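Local coordinates for RagB/SusD domain protein (Flavobacterium johnsoniae, PDB 5J5U), which binds chitin as a SusD-like protein of a chitin-utilization locus, probably as a lipoprotein at the outer membrane, at residues M194-V199 and K478-V483; G170-N175 and C224-L229; G257-S262 and N316-I321. All coordinates share one frame; numbering follows the deposited sequence.

Contact 1: M194-V199 and K478-V483; sequences MRISEV and KVWWDV
Arg-195 and Trp-481 run side by side in the same direction, and the evidence for a CH-pi contact is direct: Arg-195 CG stands 3.7 Å from the centroid of the five-membered ring of Trp-481, 13° off its normal. Val-479 CG2 covers the opposite face. A second CH-pi contact puts Val-199 CG1 3.8 Å from the centroid of the six-membered ring of Trp-480, the two side chains crossing at about a right angle. Apolar packing continues where Ile-196 CG2 meets Trp-480 CZ3 at 3.5 Å and Val-199 CB meets Val-483 CG1 at 3.9 Å. A polar link is made by water 1, which donates to Arg-195 O and to Trp-481 O (2.8 Å) and accepts from Glu-198 N. Outside the two segments, Arg-195 NH1 forms salt bridges with Asp-117 and Glu-417, while Trp-481 NE1 bonds to the same Asp-117. An alanine at Trp-481 would probably leave Arg-195 CG without its ring face and Asp-117 OD1 without the indole donor. The chemistry thus implies a C-terminal segment held to the end of helix 178-195 and the turn that follows it by indole faces and one bridging water, with Asp-117 bonded to both the arginine and the indole.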
ATOM      1  N   MET A 194      12.365  -0.224  -6.867  1.00 20.96           N
ATOM      2  CA  MET A 194      12.657  -1.251  -5.869  1.00 15.41           C
ATOM      3  C   MET A 194      11.801  -2.483  -6.121  1.00 17.45           C
ATOM      4  O   MET A 194      12.255  -3.615  -5.900  1.00 16.86           O
ATOM      5  CB  MET A 194      12.459  -0.718  -4.450  1.00 13.93           C
ATOM      6  CG  MET A 194      13.492   0.368  -4.072  1.00 25.09           C
ATOM      7  SD  MET A 194      15.245  -0.038  -4.379  1.00 27.25           S
ATOM      8  CE  MET A 194      15.451   0.587  -6.002  1.00 26.05           C
ATOM      9  N   ARG A 195      10.587  -2.284  -6.629  1.00 15.07           N
ATOM     10  CA  ARG A 195       9.717  -3.445  -6.775  1.00 19.88           C
ATOM     11  C   ARG A 195      10.285  -4.451  -7.803  1.00 14.40           C
ATOM     12  O   ARG A 195      10.022  -5.641  -7.701  1.00 16.86           O
ATOM     13  CB  ARG A 195       8.288  -3.024  -7.141  1.00 12.30           C
ATOM     14  CG  ARG A 195       7.279  -4.146  -6.923  1.00 15.36           C
ATOM     15  CD  ARG A 195       5.979  -3.604  -6.348  1.00 17.03           C
ATOM     16  NE  ARG A 195       6.160  -3.061  -5.003  1.00 13.04           N
ATOM     17  CZ  ARG A 195       5.413  -2.090  -4.501  1.00 15.69           C
ATOM     18  NH1 ARG A 195       4.434  -1.582  -5.234  1.00 13.53           N
ATOM     19  NH2 ARG A 195       5.633  -1.634  -3.269  1.00 18.44           N
ATOM     20  N   ILE A 196      11.054  -3.985  -8.783  1.00 12.05           N
ATOM     21  CA  ILE A 196      11.678  -4.912  -9.734  1.00 18.07           C
ATOM     22  C   ILE A 196      13.142  -5.234  -9.449  1.00 18.65           C
ATOM     23  O   ILE A 196      13.873  -5.621 -10.356  1.00 20.77           O
ATOM     24  CB  ILE A 196      11.576  -4.404 -11.187  1.00 17.23           C
ATOM     25  CG1 ILE A 196      12.244  -3.034 -11.320  1.00 17.34           C
ATOM     26  CG2 ILE A 196      10.119  -4.377 -11.633  1.00 13.05           C
ATOM     27  CD1 ILE A 196      12.314  -2.530 -12.734  1.00 20.27           C
ATOM     28  N   SER A 197      13.557  -5.118  -8.190  1.00 19.77           N
ATOM     29  CA  SER A 197      14.952  -5.354  -7.819  1.00 20.12           C
ATOM     30  C   SER A 197      15.336  -6.814  -8.033  1.00 22.60           C
ATOM     31  O   SER A 197      16.467  -7.109  -8.406  1.00 22.23           O
ATOM     32  CB  SER A 197      15.204  -4.968  -6.356  1.00 17.18           C
ATOM     33  OG  SER A 197      14.457  -5.799  -5.484  1.00 17.74           O
ATOM     34  N   GLU A 198      14.385  -7.721  -7.814  1.00 19.41           N
ATOM     35  CA  GLU A 198      14.664  -9.144  -7.910  1.00 23.89           C
ATOM     36  C   GLU A 198      14.608  -9.639  -9.344  1.00 21.57           C
ATOM     37  O   GLU A 198      15.360 -10.548  -9.728  1.00 27.42           O
ATOM     38  CB  GLU A 198      13.694  -9.948  -7.039  1.00 21.16           C
ATOM     39  CG  GLU A 198      13.693  -9.522  -5.591  1.00 18.48           C
ATOM     40  CD  GLU A 198      15.102  -9.300  -5.038  1.00 25.43           C
ATOM     41  OE1 GLU A 198      15.791 -10.285  -4.674  1.00 24.12           O
ATOM     42  OE2 GLU A 198      15.526  -8.124  -4.960  1.00 29.93           O
ATOM     43  N   VAL A 199      13.721  -9.071 -10.147  1.00 17.22           N
ATOM     44  CA  VAL A 199      13.570  -9.615 -11.480  1.00 20.11           C
ATOM     45  C   VAL A 199      14.482  -8.925 -12.494  1.00 18.09           C
ATOM     46  O   VAL A 199      14.989  -9.558 -13.404  1.00 26.03           O
ATOM     47  CB  VAL A 199      12.098  -9.529 -11.963  1.00 19.08           C
ATOM     48  CG1 VAL A 199      11.580  -8.069 -11.939  1.00 17.02           C
ATOM     49  CG2 VAL A 199      11.974 -10.158 -13.356  1.00 17.54           C
ATOM     50  N   LYS A 478       1.874 -16.247  -9.776  1.00  9.92           N
ATOM     51  CA  LYS A 478       2.841 -15.180  -9.484  1.00 17.70           C
ATOM     52  C   LYS A 478       2.795 -14.082 -10.529  1.00 21.10           C
ATOM     53  O   LYS A 478       2.620 -14.361 -11.720  1.00 17.35           O
ATOM     54  CB  LYS A 478       4.284 -15.694  -9.452  1.00 18.68           C
ATOM     55  CG  LYS A 478       4.605 -16.760  -8.439  1.00 19.37           C
ATOM     56  CD  LYS A 478       5.180 -16.174  -7.192  1.00 23.25           C
ATOM     57  CE  LYS A 478       5.629 -17.268  -6.217  1.00 27.25           C
ATOM     58  NZ  LYS A 478       6.800 -18.053  -6.716  1.00 42.54           N
ATOM     59  N   VAL A 479       3.008 -12.842 -10.091  1.00 17.41           N
ATOM     60  CA  VAL A 479       3.155 -11.728 -11.012  1.00 15.81           C
ATOM     61  C   VAL A 479       4.625 -11.734 -11.413  1.00 13.74           C
ATOM     62  O   VAL A 479       5.453 -12.332 -10.741  1.00 16.76           O
ATOM     63  CB  VAL A 479       2.722 -10.346 -10.381  1.00 16.83           C
ATOM     64  CG1 VAL A 479       1.297 -10.406  -9.887  1.00  9.37           C
ATOM     65  CG2 VAL A 479       3.637  -9.956  -9.225  1.00 14.66           C
ATOM     66  N   TRP A 480       4.931 -11.081 -12.519  1.00 16.32           N
ATOM     67  CA  TRP A 480       6.255 -11.122 -13.153  1.00 15.16           C
ATOM     68  C   TRP A 480       7.415 -10.714 -12.245  1.00 16.38           C
ATOM     69  O   TRP A 480       8.479 -11.329 -12.289  1.00 16.35           O
ATOM     70  CB  TRP A 480       6.224 -10.236 -14.424  1.00 20.92           C
ATOM     71  CG  TRP A 480       7.561  -9.833 -14.961  1.00 20.43           C
ATOM     72  CD1 TRP A 480       8.414 -10.597 -15.702  1.00 13.66           C
ATOM     73  CD2 TRP A 480       8.206  -8.563 -14.784  1.00 16.37           C
ATOM     74  NE1 TRP A 480       9.547  -9.885 -16.000  1.00 18.20           N
ATOM     75  CE2 TRP A 480       9.448  -8.631 -15.446  1.00 19.32           C
ATOM     76  CE3 TRP A 480       7.848  -7.374 -14.142  1.00 19.33           C
ATOM     77  CZ2 TRP A 480      10.346  -7.554 -15.477  1.00 17.39           C
ATOM     78  CZ3 TRP A 480       8.740  -6.300 -14.169  1.00 18.92           C
ATOM     79  CH2 TRP A 480       9.972  -6.397 -14.835  1.00 17.59           C
ATOM     80  N   TRP A 481       7.236  -9.667 -11.428  1.00 21.68           N
ATOM     81  CA  TRP A 481       8.372  -9.188 -10.619  1.00 16.56           C
ATOM     82  C   TRP A 481       8.632 -10.027  -9.369  1.00 14.58           C
ATOM     83  O   TRP A 481       9.632  -9.851  -8.686  1.00 13.84           O
ATOM     84  CB  TRP A 481       8.216  -7.714 -10.223  1.00  9.93           C
ATOM     85  CG  TRP A 481       6.920  -7.231  -9.601  1.00 11.85           C
ATOM     86  CD1 TRP A 481       6.060  -6.328 -10.147  1.00 14.43           C
ATOM     87  CD2 TRP A 481       6.371  -7.573  -8.318  1.00  9.60           C
ATOM     88  NE1 TRP A 481       5.013  -6.095  -9.303  1.00 11.80           N
ATOM     89  CE2 TRP A 481       5.182  -6.843  -8.170  1.00 12.57           C
ATOM     90  CE3 TRP A 481       6.787  -8.395  -7.275  1.00 14.68           C
ATOM     91  CZ2 TRP A 481       4.381  -6.936  -7.031  1.00 15.75           C
ATOM     92  CZ3 TRP A 481       5.999  -8.489  -6.143  1.00 14.19           C
ATOM     93  CH2 TRP A 481       4.809  -7.761  -6.029  1.00 14.93           C
ATOM     94  N   ASP A 482       7.719 -10.934  -9.081  1.00 16.22           N
ATOM     95  CA  ASP A 482       7.827 -11.829  -7.932  1.00 19.98           C
ATOM     96  C   ASP A 482       8.518 -13.141  -8.350  1.00 21.35           C
ATOM     97  O   ASP A 482       7.879 -14.080  -8.832  1.00 22.50           O
ATOM     98  CB  ASP A 482       6.419 -12.035  -7.350  1.00 19.07           C
ATOM     99  CG  ASP A 482       6.365 -13.050  -6.210  1.00 20.50           C
ATOM    100  OD1 ASP A 482       7.416 -13.576  -5.778  1.00 21.40           O
ATOM    101  OD2 ASP A 482       5.233 -13.287  -5.716  1.00 16.69           O
ATOM    102  N   VAL A 483       9.839 -13.174  -8.194  1.00 24.72           N
ATOM    103  CA  VAL A 483      10.640 -14.293  -8.692  1.00 29.93           C
ATOM    104  C   VAL A 483      11.207 -15.068  -7.484  1.00 36.36           C
ATOM    105  O   VAL A 483      12.402 -15.066  -7.185  1.00 43.46           O
ATOM    106  CB  VAL A 483      11.735 -13.784  -9.723  1.00 26.44           C
ATOM    107  CG1 VAL A 483      11.089 -13.167 -10.985  1.00 28.61           C
ATOM    108  CG2 VAL A 483      12.670 -12.780  -9.128  1.00 26.12           C
TER
HETATM  109  O   HOH W   1      11.624  -7.977  -8.294  1.00 15.84           O

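Contact 2: G170-N175 and C224-L229; sequences GDLFYN and CLMHHL
Cys-224 touches both aromatic residues of 170-175. Its SG, placed anti to the backbone N (chi1 -170°), lies over one face of Phe-173, 3.6 Å from the ring centroid and 17° off the normal, displaced toward the rim on the CD2 side; this is a sulfur-aromatic contact. The same sulfur meets the Tyr-174 ring more distantly and obliquely. Tyr-174 reaches Cys-224 with its hydroxyl end, OH standing 3.5 Å from Cys-224 CB, and that hydroxyl is hydrogen-bonded to Asp-222 O, two residues before Cys-224. Leu-225 turns its side chain away and contributes its backbone: Leu-225 O approaches Phe-173 CD1 to 3.3 Å, obliquely to the ring. Met-226 directs its side chain back to the loop. CG is anti to the backbone N, and bends at chi2 and chi3 bring Met-226 CE to 3.6 Å from Leu-172 CD1, with Leu-172 CB also close to the thioether. Met-226 CE lies more loosely against the phenyl ring, 4.3 Å from Phe-173 CE1. The strand's backbone pairs with 332-335, and toward 170-175 it offers mainly side chains, plus Leu-225 O: two sulfur-bearing residues meet a leucine and two aromatic rings in a buried and largely apolar junction, with the tyrosine hydroxyl bonded to Asp-222 O.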
ATOM      1  N   GLY A 170      -8.258  21.188  -9.524  1.00 39.09           N
ATOM      2  CA  GLY A 170      -8.986  19.996  -9.107  1.00 29.96           C
ATOM      3  C   GLY A 170      -8.140  19.009  -8.316  1.00 27.76           C
ATOM      4  O   GLY A 170      -8.557  17.884  -8.006  1.00 26.23           O
ATOM      5  N   ASP A 171      -6.938  19.453  -7.991  1.00 26.96           N
ATOM      6  CA  ASP A 171      -5.972  18.644  -7.280  1.00 30.20           C
ATOM      7  C   ASP A 171      -6.165  18.754  -5.766  1.00 32.26           C
ATOM      8  O   ASP A 171      -5.888  19.798  -5.165  1.00 37.09           O
ATOM      9  CB  ASP A 171      -4.560  19.064  -7.686  1.00 26.11           C
ATOM     10  CG  ASP A 171      -3.503  18.411  -6.859  1.00 27.65           C
ATOM     11  OD1 ASP A 171      -3.712  17.255  -6.420  1.00 26.22           O
ATOM     12  OD2 ASP A 171      -2.446  19.049  -6.671  1.00 27.20           O
ATOM     13  N   LEU A 172      -6.660  17.675  -5.160  1.00 31.27           N
ATOM     14  CA  LEU A 172      -6.884  17.638  -3.714  1.00 34.43           C
ATOM     15  C   LEU A 172      -5.636  17.203  -2.933  1.00 28.22           C
ATOM     16  O   LEU A 172      -5.527  17.442  -1.737  1.00 28.47           O
ATOM     17  CB  LEU A 172      -8.049  16.705  -3.387  1.00 30.08           C
ATOM     18  CG  LEU A 172      -9.387  17.164  -3.960  1.00 31.32           C
ATOM     19  CD1 LEU A 172     -10.466  16.113  -3.722  1.00 34.37           C
ATOM     20  CD2 LEU A 172      -9.802  18.507  -3.418  1.00 29.33           C
ATOM     21  N   PHE A 173      -4.705  16.559  -3.618  1.00 28.32           N
ATOM     22  CA  PHE A 173      -3.487  16.081  -2.985  1.00 26.93           C
ATOM     23  C   PHE A 173      -2.626  17.263  -2.593  1.00 26.29           C
ATOM     24  O   PHE A 173      -2.052  17.317  -1.506  1.00 24.24           O
ATOM     25  CB  PHE A 173      -2.674  15.183  -3.932  1.00 28.23           C
ATOM     26  CG  PHE A 173      -3.285  13.834  -4.216  1.00 26.88           C
ATOM     27  CD1 PHE A 173      -4.270  13.299  -3.398  1.00 26.19           C
ATOM     28  CD2 PHE A 173      -2.852  13.101  -5.314  1.00 21.56           C
ATOM     29  CE1 PHE A 173      -4.828  12.061  -3.675  1.00 25.84           C
ATOM     30  CE2 PHE A 173      -3.391  11.853  -5.599  1.00 25.66           C
ATOM     31  CZ  PHE A 173      -4.387  11.329  -4.780  1.00 23.81           C
ATOM     32  N   TYR A 174      -2.520  18.204  -3.519  1.00 30.65           N
ATOM     33  CA  TYR A 174      -1.502  19.233  -3.430  1.00 27.42           C
ATOM     34  C   TYR A 174      -1.938  20.612  -3.880  1.00 21.16           C
ATOM     35  O   TYR A 174      -1.113  21.520  -3.929  1.00 34.99           O
ATOM     36  CB  TYR A 174      -0.286  18.820  -4.268  1.00 30.80           C
ATOM     37  CG  TYR A 174       0.454  17.593  -3.790  1.00 25.51           C
ATOM     38  CD1 TYR A 174       0.761  16.559  -4.669  1.00 27.96           C
ATOM     39  CD2 TYR A 174       0.867  17.476  -2.477  1.00 27.82           C
ATOM     40  CE1 TYR A 174       1.453  15.437  -4.248  1.00 19.56           C
ATOM     41  CE2 TYR A 174       1.569  16.354  -2.041  1.00 29.86           C
ATOM     42  CZ  TYR A 174       1.856  15.332  -2.934  1.00 25.74           C
ATOM     43  OH  TYR A 174       2.566  14.211  -2.511  1.00 21.62           O
ATOM     44  N   ASN A 175      -3.212  20.771  -4.227  1.00 28.06           N
ATOM     45  CA  ASN A 175      -3.726  22.058  -4.705  1.00 34.11           C
ATOM     46  C   ASN A 175      -2.891  22.631  -5.841  1.00 36.44           C
ATOM     47  O   ASN A 175      -2.629  23.835  -5.861  1.00 31.65           O
ATOM     48  CB  ASN A 175      -3.778  23.096  -3.575  1.00 28.72           C
ATOM     49  CG  ASN A 175      -4.751  22.735  -2.490  1.00 25.58           C
ATOM     50  OD1 ASN A 175      -5.927  22.458  -2.745  1.00 32.41           O
ATOM     51  ND2 ASN A 175      -4.265  22.730  -1.259  1.00 27.69           N
ATOM     52  N   CYS A 224       1.703  12.256   0.047  1.00 22.28           N
ATOM     53  CA  CYS A 224       0.489  12.252  -0.750  1.00 23.66           C
ATOM     54  C   CYS A 224      -0.717  11.787   0.077  1.00 24.11           C
ATOM     55  O   CYS A 224      -0.832  10.612   0.428  1.00 22.69           O
ATOM     56  CB  CYS A 224       0.673  11.368  -1.977  1.00 18.65           C
ATOM     57  SG  CYS A 224      -0.640  11.534  -3.126  1.00 23.16           S
ATOM     58  N   LEU A 225      -1.596  12.735   0.388  1.00 30.53           N
ATOM     59  CA  LEU A 225      -2.749  12.549   1.277  1.00 24.90           C
ATOM     60  C   LEU A 225      -4.038  12.940   0.629  1.00 20.45           C
ATOM     61  O   LEU A 225      -4.078  13.888  -0.149  1.00 26.69           O
ATOM     62  CB  LEU A 225      -2.624  13.414   2.540  1.00 25.09           C
ATOM     63  CG  LEU A 225      -1.827  13.026   3.768  1.00 31.74           C
ATOM     64  CD1 LEU A 225      -2.037  11.567   4.119  1.00 29.55           C
ATOM     65  CD2 LEU A 225      -0.375  13.382   3.542  1.00 27.89           C
ATOM     66  N   MET A 226      -5.102  12.236   0.975  1.00 21.50           N
ATOM     67  CA  MET A 226      -6.440  12.752   0.776  1.00 22.58           C
ATOM     68  C   MET A 226      -7.038  13.080   2.143  1.00 29.17           C
ATOM     69  O   MET A 226      -7.121  12.204   3.013  1.00 30.99           O
ATOM     70  CB  MET A 226      -7.340  11.761   0.062  1.00 18.55           C
ATOM     71  CG  MET A 226      -8.761  12.265  -0.008  1.00 25.91           C
ATOM     72  SD  MET A 226      -8.811  13.799  -0.974  1.00 25.49           S
ATOM     73  CE  MET A 226      -8.819  13.089  -2.635  1.00 16.93           C
ATOM     74  N   HIS A 227      -7.399  14.342   2.342  1.00 25.54           N
ATOM     75  CA  HIS A 227      -8.152  14.754   3.516  1.00 30.61           C
ATOM     76  C   HIS A 227      -9.627  14.584   3.194  1.00 29.89           C
ATOM     77  O   HIS A 227     -10.096  15.061   2.161  1.00 29.65           O
ATOM     78  CB  HIS A 227      -7.825  16.190   3.914  1.00 28.04           C
ATOM     79  CG  HIS A 227      -6.389  16.385   4.267  1.00 24.59           C
ATOM     80  ND1 HIS A 227      -5.899  16.154   5.532  1.00 23.12           N
ATOM     81  CD2 HIS A 227      -5.334  16.775   3.515  1.00 25.89           C
ATOM     82  CE1 HIS A 227      -4.602  16.407   5.549  1.00 28.50           C
ATOM     83  NE2 HIS A 227      -4.236  16.787   4.338  1.00 32.73           N
ATOM     84  N   HIS A 228     -10.318  13.845   4.053  1.00 24.76           N
ATOM     85  CA  HIS A 228     -11.727  13.458   3.868  1.00 38.52           C
ATOM     86  C   HIS A 228     -12.720  14.289   4.687  1.00 38.25           C
ATOM     87  O   HIS A 228     -12.621  14.358   5.907  1.00 31.42           O
ATOM     88  CB  HIS A 228     -11.904  11.959   4.179  1.00 33.83           C
ATOM     89  CG  HIS A 228     -11.404  11.064   3.085  1.00 34.36           C
ATOM     90  ND1 HIS A 228     -12.119  10.838   1.928  1.00 29.37           N
ATOM     91  CD2 HIS A 228     -10.250  10.365   2.957  1.00 30.62           C
ATOM     92  CE1 HIS A 228     -11.432  10.030   1.140  1.00 26.79           C
ATOM     93  NE2 HIS A 228     -10.298   9.724   1.743  1.00 29.12           N
ATOM     94  N   LEU A 229     -13.686  14.915   4.029  1.00 40.86           N
ATOM     95  CA  LEU A 229     -14.575  15.825   4.741  1.00 39.39           C
ATOM     96  C   LEU A 229     -16.058  15.505   4.568  1.00 41.84           C
ATOM     97  O   LEU A 229     -16.912  16.081   5.252  1.00 49.54           O
ATOM     98  CB  LEU A 229     -14.317  17.227   4.253  1.00 47.17           C
ATOM     99  CG  LEU A 229     -12.848  17.629   4.283  1.00 51.87           C
ATOM    100  CD1 LEU A 229     -12.693  18.850   3.418  1.00 48.96           C
ATOM    101  CD2 LEU A 229     -12.368  17.914   5.697  1.00 61.26           C
TER

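Contact 3: G257-S262 and N316-I321; sequences GDHFSS and NAASGI
Phe-260 carries Ile-321 on one ring face: CG1 lies 3.8 Å from the ring centroid, 15° off the normal and displaced toward the rim, a CH-pi contact in which the two side chains cross at about a right angle. The His-259 ring is engaged at its edge instead. Its ND1 donates to Ser-319 O over 2.6 Å with an N-H...O angle of 165°, and the oxygen lies near the ring plane; seen from the acceptor, ND1 stands above the carbonyl plane, 36° out of it. At the other ring nitrogen, NE2 bonds to Arg-308 NE, so the imidazole is gripped at both nitrogens, which should hold its rotation. Ala-318 CB packs obliquely against the ring, 4.0 Å from His-259 ND1. Ile-321 CD1 also approaches Asp-258 O, to 3.3 Å. Water 2 joins the backbones, accepting from Phe-260 N (2.7 Å) and donating to Gly-320 O (3.1 Å) and, weakly, to Ser-319 O. Strands 259-260 and 320-321 pair with 49-50 and 280-281 respectively. The arrangement is therefore packing between two separate two-stranded antiparallel sheets in a mostly helical SusD-like fold, joined by a histidine-carbonyl bond, a water and an aromatic-aliphatic contact.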
ATOM      1  N   GLY A 257     -14.770  -4.587  14.668  1.00 19.45           N
ATOM      2  CA  GLY A 257     -14.299  -5.879  15.114  1.00 14.28           C
ATOM      3  C   GLY A 257     -12.878  -6.189  14.695  1.00 14.45           C
ATOM      4  O   GLY A 257     -12.361  -7.263  15.004  1.00 16.45           O
ATOM      5  N   ASP A 258     -12.228  -5.256  14.012  1.00 15.01           N
ATOM      6  CA  ASP A 258     -10.852  -5.493  13.585  1.00 14.71           C
ATOM      7  C   ASP A 258      -9.863  -5.078  14.665  1.00 14.50           C
ATOM      8  O   ASP A 258     -10.037  -4.038  15.298  1.00 12.73           O
ATOM      9  CB  ASP A 258     -10.525  -4.743  12.288  1.00 11.79           C
ATOM     10  CG  ASP A 258     -11.299  -5.271  11.082  1.00 18.92           C
ATOM     11  OD1 ASP A 258     -11.068  -6.441  10.668  1.00 14.92           O
ATOM     12  OD2 ASP A 258     -12.126  -4.495  10.531  1.00 16.71           O
ATOM     13  N   HIS A 259      -8.832  -5.906  14.864  1.00 16.00           N
ATOM     14  CA  HIS A 259      -7.691  -5.601  15.735  1.00 11.91           C
ATOM     15  C   HIS A 259      -6.420  -5.686  14.927  1.00 15.82           C
ATOM     16  O   HIS A 259      -6.409  -6.281  13.847  1.00 14.38           O
ATOM     17  CB  HIS A 259      -7.572  -6.577  16.903  1.00 11.38           C
ATOM     18  CG  HIS A 259      -8.822  -6.746  17.708  1.00 15.13           C
ATOM     19  ND1 HIS A 259      -8.919  -6.337  19.024  1.00 14.68           N
ATOM     20  CD2 HIS A 259     -10.022  -7.292  17.395  1.00 14.94           C
ATOM     21  CE1 HIS A 259     -10.120  -6.634  19.488  1.00 15.16           C
ATOM     22  NE2 HIS A 259     -10.812  -7.207  18.517  1.00 16.13           N
ATOM     23  N   PHE A 260      -5.339  -5.123  15.455  1.00 11.80           N
ATOM     24  CA  PHE A 260      -4.024  -5.341  14.867  1.00 14.37           C
ATOM     25  C   PHE A 260      -3.576  -6.760  15.171  1.00 14.01           C
ATOM     26  O   PHE A 260      -4.008  -7.370  16.156  1.00 16.07           O
ATOM     27  CB  PHE A 260      -3.000  -4.309  15.379  1.00 14.96           C
ATOM     28  CG  PHE A 260      -3.340  -2.894  14.997  1.00 16.48           C
ATOM     29  CD1 PHE A 260      -3.598  -2.566  13.677  1.00 14.24           C
ATOM     30  CD2 PHE A 260      -3.401  -1.888  15.953  1.00 16.43           C
ATOM     31  CE1 PHE A 260      -3.918  -1.278  13.305  1.00 11.31           C
ATOM     32  CE2 PHE A 260      -3.713  -0.583  15.583  1.00 14.23           C
ATOM     33  CZ  PHE A 260      -3.974  -0.281  14.254  1.00 13.96           C
ATOM     34  N   SER A 261      -2.748  -7.324  14.310  1.00 14.76           N
ATOM     35  CA  SER A 261      -2.336  -8.704  14.524  1.00 18.52           C
ATOM     36  C   SER A 261      -1.318  -8.815  15.663  1.00 16.52           C
ATOM     37  O   SER A 261      -0.629  -7.848  15.984  1.00 15.10           O
ATOM     38  CB  SER A 261      -1.761  -9.281  13.239  1.00 16.32           C
ATOM     39  OG  SER A 261      -0.462  -8.775  13.003  1.00 21.72           O
ATOM     40  N   SER A 262      -1.217  -9.992  16.266  1.00 16.62           N
ATOM     41  CA  SER A 262      -0.213 -10.223  17.303  1.00 16.92           C
ATOM     42  C   SER A 262       1.208  -9.968  16.773  1.00 18.10           C
ATOM     43  O   SER A 262       2.078  -9.517  17.502  1.00 16.96           O
ATOM     44  CB  SER A 262      -0.335 -11.647  17.864  1.00 16.84           C
ATOM     45  OG  SER A 262      -0.180 -12.631  16.845  1.00 17.13           O
ATOM     46  N   ASN A 316     -12.186  -8.413  24.810  1.00 18.29           N
ATOM     47  CA  ASN A 316     -11.651  -7.357  25.688  1.00 20.60           C
ATOM     48  C   ASN A 316     -10.188  -7.583  26.048  1.00 20.83           C
ATOM     49  O   ASN A 316      -9.464  -6.633  26.382  1.00 23.68           O
ATOM     50  CB  ASN A 316     -12.477  -7.241  26.972  1.00 19.51           C
ATOM     51  CG  ASN A 316     -13.810  -6.574  26.743  1.00 18.93           C
ATOM     52  OD1 ASN A 316     -13.974  -5.782  25.812  1.00 20.30           O
ATOM     53  ND2 ASN A 316     -14.784  -6.914  27.568  1.00 18.75           N
ATOM     54  N   ALA A 317      -9.768  -8.847  25.977  1.00 18.33           N
ATOM     55  CA  ALA A 317      -8.412  -9.257  26.309  1.00 18.45           C
ATOM     56  C   ALA A 317      -7.460  -9.081  25.127  1.00 17.85           C
ATOM     57  O   ALA A 317      -6.383  -9.680  25.089  1.00 16.29           O
ATOM     58  CB  ALA A 317      -8.399 -10.706  26.793  1.00 16.84           C
ATOM     59  N   ALA A 318      -7.877  -8.293  24.142  1.00 16.66           N
ATOM     60  CA  ALA A 318      -6.982  -7.925  23.052  1.00 18.81           C
ATOM     61  C   ALA A 318      -7.037  -6.412  22.788  1.00 17.83           C
ATOM     62  O   ALA A 318      -8.094  -5.791  22.885  1.00 16.67           O
ATOM     63  CB  ALA A 318      -7.325  -8.732  21.763  1.00 14.02           C
ATOM     64  N   SER A 319      -5.889  -5.832  22.463  1.00 15.50           N
ATOM     65  CA  SER A 319      -5.826  -4.435  22.054  1.00 16.48           C
ATOM     66  C   SER A 319      -6.715  -4.178  20.853  1.00 15.93           C
ATOM     67  O   SER A 319      -6.900  -5.057  19.993  1.00 15.85           O
ATOM     68  CB  SER A 319      -4.391  -4.021  21.699  1.00 18.17           C
ATOM     69  OG  SER A 319      -3.571  -3.877  22.848  1.00 21.04           O
ATOM     70  N   GLY A 320      -7.223  -2.953  20.783  1.00 13.63           N
ATOM     71  CA  GLY A 320      -8.057  -2.494  19.689  1.00 12.76           C
ATOM     72  C   GLY A 320      -7.378  -1.435  18.828  1.00 17.46           C
ATOM     73  O   GLY A 320      -6.163  -1.273  18.840  1.00 17.10           O
ATOM     74  N   ILE A 321      -8.175  -0.719  18.049  1.00 15.02           N
ATOM     75  CA  ILE A 321      -7.625   0.278  17.154  1.00 17.01           C
ATOM     76  C   ILE A 321      -8.106   1.646  17.581  1.00 16.85           C
ATOM     77  O   ILE A 321      -9.294   1.824  17.841  1.00 17.50           O
ATOM     78  CB  ILE A 321      -8.014   0.000  15.692  1.00 14.31           C
ATOM     79  CG1 ILE A 321      -7.394  -1.326  15.232  1.00 13.86           C
ATOM     80  CG2 ILE A 321      -7.587   1.162  14.801  1.00 12.16           C
ATOM     81  CD1 ILE A 321      -7.959  -1.868  13.922  1.00 14.44           C
TER
HETATM   82  O   HOH W   2      -5.208  -4.042  17.925  1.00 13.02           O

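The three contacts are separate: their centres lie about 31 Å (contacts 1 and 2), 33 Å (1 and 3) and 30 Å (2 and 3) apart, and none touches another. The protein's centre lies between contacts 1 and 2, yet helix 178-195 relates them, since 170-175 precedes it and 194-199 includes its end. Along the chain, the segments of contacts 1 and 2 alternate, both segments of contact 3 fall between those of contact 1, and contact 2 is complete before contact 3 begins. Contact 1 brings the C-terminal segment back to a helix end, whereas contacts 2 and 3 involve short strands, tying distant parts of a predominantly helical protein together at three places.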